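Local coordinates for protein Adenylate/guanylate cyclase/hydrolase, alpha/beta fold family (Ruegeria pomeroyi, PDB 3MR7) that probably converts ATP to cyclic AMP as a member of the nucleotide cyclase family, this chain being the cyclase catalytic domain of a longer protein, at residues K34-E39 with I94-G99; L40-I45 with G50-T55; A62-A67 with L71-E76; G103-E108 with D115-A120. One frame throughout, in Å; residues are numbered along the deposited sequence.

Contact 1: K34-E39 with I94-G99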
loop_
_atom_site.group_PDB
_atom_site.type_symbol
_atom_site.label_atom_id
_atom_site.label_comp_id
_atom_site.label_asym_id
_atom_site.label_seq_id
_atom_site.Cartn_x
_atom_site.Cartn_y
_atom_site.Cartn_z
ATOM N N LYS A 34 4.956 -6.370 -17.624
ATOM C CA LYS A 34 6.104 -5.992 -18.426
ATOM C C LYS A 34 5.639 -5.394 -19.761
ATOM O O LYS A 34 6.177 -4.385 -20.223
ATOM C CB LYS A 34 7.017 -7.187 -18.655
ATOM C CG LYS A 34 7.991 -7.476 -17.542
ATOM C CD LYS A 34 8.641 -8.825 -17.829
ATOM C CE LYS A 34 10.033 -8.935 -17.233
ATOM N NZ LYS A 34 11.017 -9.362 -18.288
ATOM N N LEU A 35 4.628 -6.012 -20.361
ATOM C CA LEU A 35 4.022 -5.510 -21.596
ATOM C C LEU A 35 3.417 -4.124 -21.470
ATOM O O LEU A 35 3.667 -3.268 -22.298
ATOM C CB LEU A 35 2.906 -6.422 -22.080
ATOM C CG LEU A 35 2.342 -5.836 -23.359
ATOM C CD1 LEU A 35 3.477 -5.716 -24.365
ATOM C CD2 LEU A 35 1.235 -6.679 -23.889
ATOM N N TYR A 36 2.584 -3.925 -20.453
ATOM C CA TYR A 36 1.918 -2.636 -20.235
ATOM C C TYR A 36 2.931 -1.528 -19.995
ATOM O O TYR A 36 2.828 -0.437 -20.568
ATOM C CB TYR A 36 0.926 -2.699 -19.064
ATOM C CG TYR A 36 -0.323 -3.517 -19.315
ATOM C CD1 TYR A 36 -0.905 -3.594 -20.577
ATOM C CD2 TYR A 36 -0.924 -4.208 -18.282
ATOM C CE1 TYR A 36 -2.061 -4.328 -20.786
ATOM C CE2 TYR A 36 -2.064 -4.950 -18.483
ATOM C CZ TYR A 36 -2.639 -5.000 -19.720
ATOM O OH TYR A 36 -3.789 -5.748 -19.870
ATOM N N ARG A 37 3.917 -1.807 -19.149
ATOM C CA ARG A 37 4.995 -0.853 -18.947
ATOM C C ARG A 37 5.560 -0.405 -20.291
ATOM O O ARG A 37 5.881 0.756 -20.476
ATOM C CB ARG A 37 6.111 -1.461 -18.099
ATOM C CG ARG A 37 7.407 -0.697 -18.182
ATOM C CD ARG A 37 7.387 0.561 -17.344
ATOM N NE ARG A 37 8.378 0.477 -16.286
ATOM C CZ ARG A 37 9.537 1.114 -16.296
ATOM N NH1 ARG A 37 9.843 1.915 -17.302
ATOM N NH2 ARG A 37 10.383 0.959 -15.290
ATOM N N ARG A 38 5.666 -1.330 -21.235
ATOM C CA ARG A 38 6.349 -1.010 -22.468
ATOM C C ARG A 38 5.442 -0.367 -23.478
ATOM O O ARG A 38 5.846 0.555 -24.192
ATOM C CB ARG A 38 6.999 -2.246 -23.065
ATOM C CG ARG A 38 8.408 -2.410 -22.635
ATOM C CD ARG A 38 8.844 -3.864 -22.731
ATOM N NE ARG A 38 9.281 -4.280 -21.413
ATOM C CZ ARG A 38 10.541 -4.234 -21.027
ATOM N NH1 ARG A 38 11.465 -3.824 -21.884
ATOM N NH2 ARG A 38 10.872 -4.606 -19.805
ATOM N N GLU A 39 4.211 -0.850 -23.524
ATOM C CA GLU A 39 3.266 -0.428 -24.536
ATOM C C GLU A 39 2.332 0.695 -24.091
ATOM O O GLU A 39 1.764 1.370 -24.924
ATOM C CB GLU A 39 2.455 -1.615 -25.031
ATOM C CG GLU A 39 1.012 -1.584 -24.619
ATOM C CD GLU A 39 0.133 -2.465 -25.496
ATOM O OE1 GLU A 39 -0.240 -3.572 -25.038
ATOM O OE2 GLU A 39 -0.191 -2.047 -26.637
ATOM N N ILE A 94 -4.677 -6.714 -13.438
ATOM C CA ILE A 94 -3.499 -5.966 -13.043
ATOM C C ILE A 94 -3.970 -4.544 -12.848
ATOM O O ILE A 94 -4.660 -4.007 -13.694
ATOM C CB ILE A 94 -2.416 -5.990 -14.151
ATOM C CG1 ILE A 94 -1.895 -7.410 -14.347
ATOM C CG2 ILE A 94 -1.281 -5.020 -13.842
ATOM C CD1 ILE A 94 -0.559 -7.501 -15.075
ATOM N N GLN A 95 -3.638 -3.930 -11.730
ATOM C CA GLN A 95 -3.936 -2.515 -11.595
ATOM C C GLN A 95 -2.782 -1.768 -11.003
ATOM O O GLN A 95 -2.139 -2.246 -10.064
ATOM C CB GLN A 95 -5.133 -2.286 -10.701
ATOM C CG GLN A 95 -6.415 -2.849 -11.196
ATOM C CD GLN A 95 -7.511 -2.725 -10.134
ATOM O OE1 GLN A 95 -7.442 -3.348 -9.066
ATOM N NE2 GLN A 95 -8.503 -1.900 -10.409
ATOM N N TYR A 96 -2.538 -0.579 -11.526
ATOM C CA TYR A 96 -1.536 0.276 -10.923
ATOM C C TYR A 96 -2.131 1.217 -9.849
ATOM O O TYR A 96 -3.342 1.432 -9.813
ATOM C CB TYR A 96 -0.819 1.032 -12.018
ATOM C CG TYR A 96 -0.032 0.121 -12.933
ATOM C CD1 TYR A 96 1.157 -0.459 -12.514
ATOM C CD2 TYR A 96 -0.475 -0.156 -14.213
ATOM C CE1 TYR A 96 1.877 -1.287 -13.351
ATOM C CE2 TYR A 96 0.217 -0.969 -15.043
ATOM C CZ TYR A 96 1.396 -1.537 -14.628
ATOM O OH TYR A 96 2.084 -2.370 -15.497
ATOM N N ARG A 97 -1.289 1.718 -8.943
ATOM C CA ARG A 97 -1.654 2.829 -8.040
ATOM C C ARG A 97 -0.816 4.021 -8.475
ATOM O O ARG A 97 0.316 3.840 -8.916
ATOM C CB ARG A 97 -1.343 2.488 -6.572
ATOM C CG ARG A 97 -2.298 1.493 -5.924
ATOM C CD ARG A 97 -2.057 1.472 -4.463
ATOM N NE ARG A 97 -0.646 1.243 -4.250
ATOM C CZ ARG A 97 -0.134 0.052 -3.989
ATOM N NH1 ARG A 97 -0.945 -0.984 -3.866
ATOM N NH2 ARG A 97 1.178 -0.104 -3.853
ATOM N N ILE A 98 -1.343 5.235 -8.384
ATOM C CA ILE A 98 -0.540 6.387 -8.791
ATOM C C ILE A 98 -0.725 7.556 -7.880
ATOM O O ILE A 98 -1.836 7.872 -7.505
ATOM C CB ILE A 98 -0.841 6.833 -10.221
ATOM C CG1 ILE A 98 -0.492 5.711 -11.204
ATOM C CG2 ILE A 98 -0.063 8.099 -10.551
ATOM C CD1 ILE A 98 -1.052 5.896 -12.584
ATOM N N GLY A 99 0.390 8.162 -7.499
ATOM C CA GLY A 99 0.407 9.399 -6.734
ATOM C C GLY A 99 1.138 10.502 -7.489
ATOM O O GLY A 99 2.063 10.273 -8.256
#
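Tyr-36 on helix 27-47 meets Ile-94 and Tyr-96, the latter on strand 96-107, joining the first helix of the ferredoxin-like beta-alpha-beta-beta-alpha-beta core of the cyclase domain to the last strand of that core. The backbones stay well apart: the closest CA atoms, those of Tyr-36 and Ile-94, are 9.6 Å from each other, so long side chains have to bridge the gap.

The packing is edge-on. Ile-94 comes up beside the ring of Tyr-36, close to the ring plane, with its CB 4.5 Å from Tyr-36 CE2. Tyr-96 extends from the strand with its phenol end leading, so that its hydroxyl lies by the root of the Tyr-36 side chain and not over either ring face.

No hydrogen bond passes directly between the segments, but Glu-85 links them: its OE2 is bonded to Tyr-36 OH and its OE1 to the backbone N of Ile-94. The hydroxyl of Tyr-96 has a weak hydrogen bond to Gln-33 NE2, one turn earlier on the helix, and Leu-21 of the second subunit packs on the Tyr-96 side chain. Tyr-96 OH lies 3.8 Å from Tyr-36 CB and 4.1 Å from the backbone N of Arg-37.

Contact 2: L40-I45 with G50-T55; sequences LIDPAI and GQIVKT
Ile-45 and Gly-50 are joined by the one hydrogen bond of this contact, in the connection from the first helix to the second strand of the ferredoxin-like beta-alpha-beta-beta-alpha-beta core. Gly-50 N donates to Ile-45 O over 2.9 Å, with a bent N-H...O angle of 137° and the donor tilted 23° from the carbonyl plane. This bond reaches five residues ahead, one more than an alpha-helical bond, and ties the last part of the helix to the chain leaving it.

Apolar packing accounts for much of the rest. The CG2 methyl of Ile-45, anti to the backbone N, lies against the peptide of Gly-50, 3.9 Å from its carbonyl C; glycine puts no side chain between them. The other branch of Ile-45 runs toward the strand, where CD1 meets Ile-52 CG1 at 4.2 Å and the two isoleucines cross at about a right angle.

A polar group borders this patch. Ile-52 CD1 touches the carboxylate of Asp-42, 3.5 Å from OD1, again with the side chains at about a right angle. That same oxygen is in a salt bridge with Arg-37 NH1, five residues earlier on the same helix.

The helix is kinked at Pro-43, whose N makes no bond to the preceding turn. Segment 40-45 runs at 121° to strand segment 51-55, their axes 9.1 Å apart at closest approach. Beyond the contact, Val-53 and Lys-54 form a classic beta bulge opposite Leu-61 of strand 59-64, while Ile-45 also packs on Cys-73 of helix 67-84.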
loop_
_atom_site.group_PDB
_atom_site.type_symbol
_atom_site.label_atom_id
_atom_site.label_comp_id
_atom_site.label_asym_id
_atom_site.label_seq_id
_atom_site.Cartn_x
_atom_site.Cartn_y
_atom_site.Cartn_z
ATOM N N LEU A 40 2.193 0.922 -22.792
ATOM C CA LEU A 40 1.152 1.823 -22.305
ATOM C C LEU A 40 1.764 2.927 -21.483
ATOM O O LEU A 40 1.673 4.101 -21.842
ATOM C CB LEU A 40 0.181 1.043 -21.457
ATOM C CG LEU A 40 -1.288 1.407 -21.457
ATOM C CD1 LEU A 40 -2.059 0.128 -21.170
ATOM C CD2 LEU A 40 -1.597 2.478 -20.417
ATOM N N ILE A 41 2.420 2.544 -20.395
ATOM C CA ILE A 41 3.080 3.498 -19.513
ATOM C C ILE A 41 4.242 4.280 -20.131
ATOM O O ILE A 41 4.164 5.492 -20.327
ATOM C CB ILE A 41 3.645 2.782 -18.339
ATOM C CG1 ILE A 41 2.513 2.177 -17.534
ATOM C CG2 ILE A 41 4.475 3.734 -17.516
ATOM C CD1 ILE A 41 3.004 1.359 -16.354
ATOM N N ASP A 42 5.330 3.585 -20.416
ATOM C CA ASP A 42 6.514 4.247 -20.949
ATOM C C ASP A 42 6.202 5.207 -22.095
ATOM O O ASP A 42 6.746 6.292 -22.139
ATOM C CB ASP A 42 7.604 3.242 -21.322
ATOM C CG ASP A 42 8.318 2.666 -20.099
ATOM O OD1 ASP A 42 7.962 3.056 -18.969
ATOM O OD2 ASP A 42 9.244 1.831 -20.260
ATOM N N PRO A 43 5.329 4.810 -23.027
ATOM C CA PRO A 43 4.857 5.726 -24.078
ATOM C C PRO A 43 4.076 6.963 -23.598
ATOM O O PRO A 43 4.405 8.068 -24.018
ATOM C CB PRO A 43 3.971 4.817 -24.923
ATOM C CG PRO A 43 4.700 3.539 -24.863
ATOM C CD PRO A 43 5.046 3.414 -23.399
ATOM N N ALA A 44 3.072 6.785 -22.747
ATOM C CA ALA A 44 2.260 7.900 -22.273
ATOM C C ALA A 44 3.127 8.941 -21.584
ATOM O O ALA A 44 2.881 10.144 -21.683
ATOM C CB ALA A 44 1.125 7.396 -21.301
ATOM N N ILE A 45 4.130 8.462 -20.864
ATOM C CA ILE A 45 5.026 9.329 -20.118
ATOM C C ILE A 45 5.896 10.160 -21.052
ATOM O O ILE A 45 6.027 11.365 -20.872
ATOM C CB ILE A 45 5.953 8.523 -19.205
ATOM C CG1 ILE A 45 5.198 8.012 -17.966
ATOM C CG2 ILE A 45 7.125 9.364 -18.811
ATOM C CD1 ILE A 45 6.051 7.270 -16.945
ATOM N N GLY A 50 7.330 13.818 -19.954
ATOM C CA GLY A 50 7.944 13.391 -18.713
ATOM C C GLY A 50 9.228 12.626 -18.903
ATOM O O GLY A 50 9.593 12.271 -20.023
ATOM N N GLN A 51 9.919 12.397 -17.796
ATOM C CA GLN A 51 11.063 11.502 -17.767
ATOM C C GLN A 51 10.922 10.581 -16.595
ATOM O O GLN A 51 10.637 11.027 -15.481
ATOM C CB GLN A 51 12.373 12.251 -17.556
ATOM C CG GLN A 51 12.571 13.483 -18.373
ATOM C CD GLN A 51 13.855 14.160 -17.991
ATOM O OE1 GLN A 51 13.905 15.379 -17.831
ATOM N NE2 GLN A 51 14.909 13.362 -17.807
ATOM N N ILE A 52 11.148 9.297 -16.833
ATOM C CA ILE A 52 11.353 8.377 -15.736
ATOM C C ILE A 52 12.638 8.749 -15.011
ATOM O O ILE A 52 13.641 8.989 -15.639
ATOM C CB ILE A 52 11.491 6.966 -16.240
ATOM C CG1 ILE A 52 10.121 6.439 -16.675
ATOM C CG2 ILE A 52 12.093 6.115 -15.157
ATOM C CD1 ILE A 52 10.185 5.448 -17.829
ATOM N N VAL A 53 12.595 8.826 -13.690
ATOM C CA VAL A 53 13.788 9.044 -12.894
ATOM C C VAL A 53 14.381 7.703 -12.502
ATOM O O VAL A 53 15.578 7.547 -12.489
ATOM C CB VAL A 53 13.449 9.748 -11.601
ATOM C CG1 VAL A 53 14.609 9.624 -10.628
ATOM C CG2 VAL A 53 13.068 11.202 -11.868
ATOM N N LYS A 54 13.544 6.734 -12.168
ATOM C CA LYS A 54 14.053 5.445 -11.712
ATOM C C LYS A 54 12.957 4.488 -11.256
ATOM O O LYS A 54 11.882 4.898 -10.850
ATOM C CB LYS A 54 15.000 5.657 -10.546
ATOM C CG LYS A 54 14.303 5.824 -9.231
ATOM C CD LYS A 54 15.179 6.610 -8.306
ATOM C CE LYS A 54 14.746 6.458 -6.892
ATOM N NZ LYS A 54 15.505 7.420 -6.097
ATOM N N THR A 55 13.223 3.199 -11.327
ATOM C CA THR A 55 12.300 2.292 -10.700
ATOM C C THR A 55 13.123 1.577 -9.666
ATOM O O THR A 55 14.252 1.194 -9.915
ATOM C CB THR A 55 11.637 1.337 -11.692
ATOM O OG1 THR A 55 12.565 0.325 -12.065
ATOM C CG2 THR A 55 11.269 2.073 -12.921
#

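Contact 3: A62-A67 with L71-E76; sequences ARFDTA and LRCALE
Leu-71 takes up the backbone of Ala-67 in the first turn of helix 67-84, its N donating to Ala-67 O over 3.2 Å at an N-H...O angle of 158°. This ordinary helical bond lies at the passage from the third strand to the second helix of the ferredoxin-like core. Just before it, Thr-66 is the N-cap, with OG1 bonded to the backbone N of Ala-69. The CB of Leu-71 also lies near Ala-67 O, and its side chain continues to Thr-142 of helix 136-142.

Two residues on, Cys-73 points back at strand 59-64 and meets the ring of Phe-64. Having SG anti to the backbone N (chi1 175°) carries the sulfur to the far end of the ring, 3.6 Å from Phe-64 CZ, while Cys-73 CB lies 3.9 Å from Phe-64 CE1. The sulfur is 4.8 Å from the ring centroid and 69° off the normal, an oblique approach. Ile-45 and Ala-48 also pack on Cys-73. Ala-74 turns to Ile-98 of strand 96-107.

Buried and without a side-chain hydrogen bond between the segments, the cysteine-phenylalanine pair is a sulfur-aromatic contact that probably rests mainly on dispersion.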
loop_
_atom_site.group_PDB
_atom_site.type_symbol
_atom_site.label_atom_id
_atom_site.label_comp_id
_atom_site.label_asym_id
_atom_site.label_seq_id
_atom_site.Cartn_x
_atom_site.Cartn_y
_atom_site.Cartn_z
ATOM N N ALA A 62 8.596 9.401 -11.795
ATOM C CA ALA A 62 8.836 10.152 -13.024
ATOM C C ALA A 62 8.543 11.598 -12.767
ATOM O O ALA A 62 7.872 11.929 -11.805
ATOM C CB ALA A 62 7.987 9.635 -14.169
ATOM N N ARG A 63 9.039 12.472 -13.626
ATOM C CA ARG A 63 8.807 13.882 -13.403
ATOM C C ARG A 63 8.454 14.600 -14.671
ATOM O O ARG A 63 8.858 14.210 -15.755
ATOM C CB ARG A 63 10.019 14.534 -12.755
ATOM C CG ARG A 63 11.178 14.743 -13.694
ATOM C CD ARG A 63 12.426 15.012 -12.901
ATOM N NE ARG A 63 13.596 14.886 -13.742
ATOM C CZ ARG A 63 14.075 15.867 -14.496
ATOM N NH1 ARG A 63 13.485 17.055 -14.512
ATOM N NH2 ARG A 63 15.151 15.655 -15.230
ATOM N N PHE A 64 7.711 15.679 -14.495
ATOM C CA PHE A 64 7.089 16.416 -15.578
ATOM C C PHE A 64 7.274 17.938 -15.386
ATOM O O PHE A 64 7.514 18.431 -14.279
ATOM C CB PHE A 64 5.586 16.101 -15.633
ATOM C CG PHE A 64 5.261 14.669 -15.940
ATOM C CD1 PHE A 64 4.881 14.289 -17.225
ATOM C CD2 PHE A 64 5.300 13.702 -14.942
ATOM C CE1 PHE A 64 4.570 12.958 -17.517
ATOM C CE2 PHE A 64 4.986 12.371 -15.220
ATOM C CZ PHE A 64 4.623 11.997 -16.517
ATOM N N ASP A 65 7.141 18.683 -16.473
ATOM C CA ASP A 65 7.350 20.113 -16.414
ATOM C C ASP A 65 6.100 20.843 -16.018
ATOM O O ASP A 65 6.179 21.904 -15.404
ATOM C CB ASP A 65 7.850 20.624 -17.747
ATOM C CG ASP A 65 9.312 20.342 -17.941
ATOM O OD1 ASP A 65 10.059 20.329 -16.923
ATOM O OD2 ASP A 65 9.704 20.118 -19.110
ATOM N N THR A 66 4.947 20.288 -16.374
ATOM C CA THR A 66 3.694 20.865 -15.917
ATOM C C THR A 66 2.960 19.906 -15.018
ATOM O O THR A 66 3.119 18.708 -15.151
ATOM C CB THR A 66 2.780 21.308 -17.083
ATOM O OG1 THR A 66 2.654 20.259 -18.065
ATOM C CG2 THR A 66 3.370 22.534 -17.719
ATOM N N ALA A 67 2.162 20.436 -14.098
ATOM C CA ALA A 67 1.243 19.616 -13.320
ATOM C C ALA A 67 0.200 18.974 -14.247
ATOM O O ALA A 67 -0.114 17.799 -14.133
ATOM C CB ALA A 67 0.579 20.446 -12.250
ATOM N N LEU A 71 -0.733 14.758 -14.783
ATOM C CA LEU A 71 -2.079 14.266 -14.532
ATOM C C LEU A 71 -2.724 13.619 -15.753
ATOM O O LEU A 71 -3.331 12.564 -15.636
ATOM C CB LEU A 71 -2.977 15.347 -13.917
ATOM C CG LEU A 71 -4.360 14.847 -13.481
ATOM C CD1 LEU A 71 -4.241 13.560 -12.673
ATOM C CD2 LEU A 71 -5.103 15.911 -12.680
ATOM N N ARG A 72 -2.593 14.224 -16.924
ATOM C CA ARG A 72 -3.179 13.614 -18.114
ATOM C C ARG A 72 -2.480 12.303 -18.398
ATOM O O ARG A 72 -3.073 11.342 -18.907
ATOM C CB ARG A 72 -3.036 14.515 -19.326
ATOM C CG ARG A 72 -3.848 15.786 -19.227
ATOM C CD ARG A 72 -3.345 16.784 -20.258
ATOM N NE ARG A 72 -4.225 17.933 -20.424
ATOM C CZ ARG A 72 -4.101 18.809 -21.414
ATOM N NH1 ARG A 72 -3.142 18.659 -22.322
ATOM N NH2 ARG A 72 -4.939 19.833 -21.507
ATOM N N CYS A 73 -1.206 12.263 -18.068
ATOM C CA CYS A 73 -0.450 11.052 -18.281
ATOM C C CYS A 73 -1.021 9.918 -17.420
ATOM O O CYS A 73 -1.278 8.824 -17.926
ATOM C CB CYS A 73 1.022 11.319 -18.002
ATOM S SG CYS A 73 2.088 9.921 -18.090
ATOM N N ALA A 74 -1.246 10.186 -16.137
ATOM C CA ALA A 74 -1.843 9.187 -15.223
ATOM C C ALA A 74 -3.273 8.817 -15.615
ATOM O O ALA A 74 -3.700 7.672 -15.496
ATOM C CB ALA A 74 -1.813 9.686 -13.751
ATOM N N LEU A 75 -4.033 9.803 -16.043
ATOM C CA LEU A 75 -5.382 9.526 -16.441
ATOM C C LEU A 75 -5.368 8.648 -17.699
ATOM O O LEU A 75 -6.185 7.751 -17.830
ATOM C CB LEU A 75 -6.119 10.837 -16.660
ATOM C CG LEU A 75 -6.614 11.479 -15.371
ATOM C CD1 LEU A 75 -7.099 12.875 -15.660
ATOM C CD2 LEU A 75 -7.737 10.653 -14.764
ATOM N N GLU A 76 -4.417 8.912 -18.600
ATOM C CA GLU A 76 -4.261 8.178 -19.856
ATOM C C GLU A 76 -3.975 6.722 -19.579
ATOM O O GLU A 76 -4.619 5.817 -20.131
ATOM C CB GLU A 76 -3.110 8.751 -20.674
ATOM C CG GLU A 76 -3.050 8.234 -22.105
ATOM C CD GLU A 76 -1.776 8.660 -22.878
ATOM O OE1 GLU A 76 -1.177 9.716 -22.549
ATOM O OE2 GLU A 76 -1.382 7.935 -23.829
#

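Contact 4: G103-E108 with D115-A120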
loop_
_atom_site.group_PDB
_atom_site.type_symbol
_atom_site.label_atom_id
_atom_site.label_comp_id
_atom_site.label_asym_id
_atom_site.label_seq_id
_atom_site.Cartn_x
_atom_site.Cartn_y
_atom_site.Cartn_z
ATOM N N GLY A 103 6.453 20.272 -5.699
ATOM C CA GLY A 103 7.293 20.913 -4.709
ATOM C C GLY A 103 8.576 21.452 -5.301
ATOM O O GLY A 103 8.880 21.189 -6.461
ATOM N N ASP A 104 9.298 22.247 -4.513
ATOM C CA ASP A 104 10.705 22.516 -4.774
ATOM C C ASP A 104 11.473 21.257 -4.348
ATOM O O ASP A 104 11.459 20.880 -3.189
ATOM C CB ASP A 104 11.193 23.716 -3.960
ATOM C CG ASP A 104 10.630 25.051 -4.453
ATOM O OD1 ASP A 104 10.090 25.111 -5.574
ATOM O OD2 ASP A 104 10.737 26.053 -3.712
ATOM N N ILE A 105 12.104 20.572 -5.287
ATOM C CA ILE A 105 12.905 19.417 -4.936
ATOM C C ILE A 105 14.238 19.610 -5.593
ATOM O O ILE A 105 14.354 20.412 -6.502
ATOM C CB ILE A 105 12.303 18.130 -5.473
ATOM C CG1 ILE A 105 12.672 17.949 -6.933
ATOM C CG2 ILE A 105 10.804 18.181 -5.361
ATOM C CD1 ILE A 105 11.733 18.665 -7.828
ATOM N N VAL A 106 15.246 18.873 -5.147
ATOM C CA VAL A 106 16.574 18.962 -5.741
ATOM C C VAL A 106 16.833 17.856 -6.770
ATOM O O VAL A 106 16.517 16.700 -6.531
ATOM C CB VAL A 106 17.634 18.844 -4.655
ATOM C CG1 VAL A 106 19.030 18.757 -5.283
ATOM C CG2 VAL A 106 17.523 20.007 -3.692
ATOM N N LEU A 107 17.404 18.211 -7.912
ATOM C CA LEU A 107 17.844 17.195 -8.855
ATOM C C LEU A 107 19.352 17.124 -8.800
ATOM O O LEU A 107 19.997 18.139 -8.575
ATOM C CB LEU A 107 17.432 17.551 -10.265
ATOM C CG LEU A 107 15.968 17.339 -10.595
ATOM C CD1 LEU A 107 15.110 18.146 -9.649
ATOM C CD2 LEU A 107 15.722 17.741 -12.055
ATOM N N GLU A 108 19.926 15.946 -9.022
ATOM C CA GLU A 108 21.378 15.819 -8.944
ATOM C C GLU A 108 21.841 14.449 -9.376
ATOM O O GLU A 108 21.807 13.501 -8.594
ATOM C CB GLU A 108 21.862 16.088 -7.515
ATOM C CG GLU A 108 23.377 16.097 -7.365
ATOM C CD GLU A 108 23.833 16.344 -5.924
ATOM O OE1 GLU A 108 23.044 16.067 -4.990
ATOM O OE2 GLU A 108 24.985 16.812 -5.729
ATOM N N ASP A 115 11.184 16.494 0.436
ATOM C CA ASP A 115 9.872 16.136 0.941
ATOM C C ASP A 115 8.908 15.875 -0.204
ATOM O O ASP A 115 8.308 14.808 -0.275
ATOM C CB ASP A 115 9.304 17.265 1.781
ATOM C CG ASP A 115 10.002 17.420 3.101
ATOM O OD1 ASP A 115 10.977 16.679 3.331
ATOM O OD2 ASP A 115 9.573 18.281 3.909
ATOM N N ALA A 116 8.758 16.842 -1.109
ATOM C CA ALA A 116 7.783 16.681 -2.178
ATOM C C ALA A 116 7.872 15.321 -2.883
ATOM O O ALA A 116 6.871 14.794 -3.310
ATOM C CB ALA A 116 7.822 17.838 -3.176
ATOM N N VAL A 117 9.046 14.733 -2.977
ATOM C CA VAL A 117 9.158 13.406 -3.578
ATOM C C VAL A 117 8.562 12.329 -2.654
ATOM O O VAL A 117 7.794 11.459 -3.083
ATOM C CB VAL A 117 10.625 13.078 -3.881
ATOM C CG1 VAL A 117 10.752 11.698 -4.520
ATOM C CG2 VAL A 117 11.220 14.157 -4.781
ATOM N N ASN A 118 8.914 12.403 -1.377
ATOM C CA ASN A 118 8.381 11.497 -0.372
ATOM C C ASN A 118 6.868 11.509 -0.348
ATOM O O ASN A 118 6.225 10.490 -0.169
ATOM C CB ASN A 118 8.956 11.827 1.003
ATOM C CG ASN A 118 10.410 11.399 1.133
ATOM O OD1 ASN A 118 11.037 11.044 0.144
ATOM N ND2 ASN A 118 10.941 11.411 2.348
ATOM N N VAL A 119 6.302 12.679 -0.573
ATOM C CA VAL A 119 4.873 12.832 -0.593
ATOM C C VAL A 119 4.228 12.204 -1.846
ATOM O O VAL A 119 3.119 11.656 -1.778
ATOM C CB VAL A 119 4.519 14.312 -0.346
ATOM C CG1 VAL A 119 3.021 14.607 -0.562
ATOM C CG2 VAL A 119 4.946 14.676 1.059
ATOM N N ALA A 120 4.920 12.234 -2.980
ATOM C CA ALA A 120 4.364 11.621 -4.185
ATOM C C ALA A 120 4.278 10.116 -3.981
ATOM O O ALA A 120 3.283 9.464 -4.340
ATOM C CB ALA A 120 5.203 11.935 -5.397
#
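Ile-105 and Ala-116 bring strand 96-107 against helix 115-126, which follows the strand after a short beta-hairpin with strand 112-113. The helix packs on the sheet face opposite helices 27-47 and 67-84 of the ferredoxin-like core: Ile-105 points to it and the CA of Gly-103 lies against it, whereas Ile-98 packs on helix 67-84 on the other face. The axes of segments 103-107 and 115-120 run at 106° to each other and come within 7.7 Å, a close approach made possible by the glycine and alanine that meet there.

Ala-116 directs its methyl at the strand, where it meets two neighbouring parts of the chain: the bare backbone of Gly-103, with CA 3.5 Å from Ala-116 CB, and the CG2 methyl of Ile-105, 3.7 Å from the same CB.

Ile-105 has CG1 between its backbone N and carbonyl carbon (chi1 81°), which leaves CG2 as the branch that touches the helix. Against it lies Val-117, whose side chain crosses that of Ile-105 at about a right angle and touches it through CG2 of the valine.

The interface between the segments is purely apolar, although Asn-101 ND2 nearby bonds to the carbonyl O of Ala-116, and Val-117 reaches on to Leu-61 of strand 59-64. Val-117 CG2 ends 4.1 Å from Ile-105 CG2 and 4.2 Å from Ile-105 CB.

Overall arrangement
From the N terminus, strand 4-15 leads into helix 27-47, which serves contacts 1 and 2 in turn. Contact 2 closes a short loop into strand 51-56, and contact 3 follows in series at the passage from strand 59-64 to helix 67-84; contact 1 spans both, closing only when the chain reaches strand 96-107. That strand then opens contact 4, which lies beyond contact 1 in sequence, about 23 Å from it between centres and on the opposite side of the chain's centre. Neighbouring strands link contacts 2 and 3, and Ile-98 against Ala-74 joins contacts 1 and 3. Together they tie three helices to one sheet, with no crossing of loops.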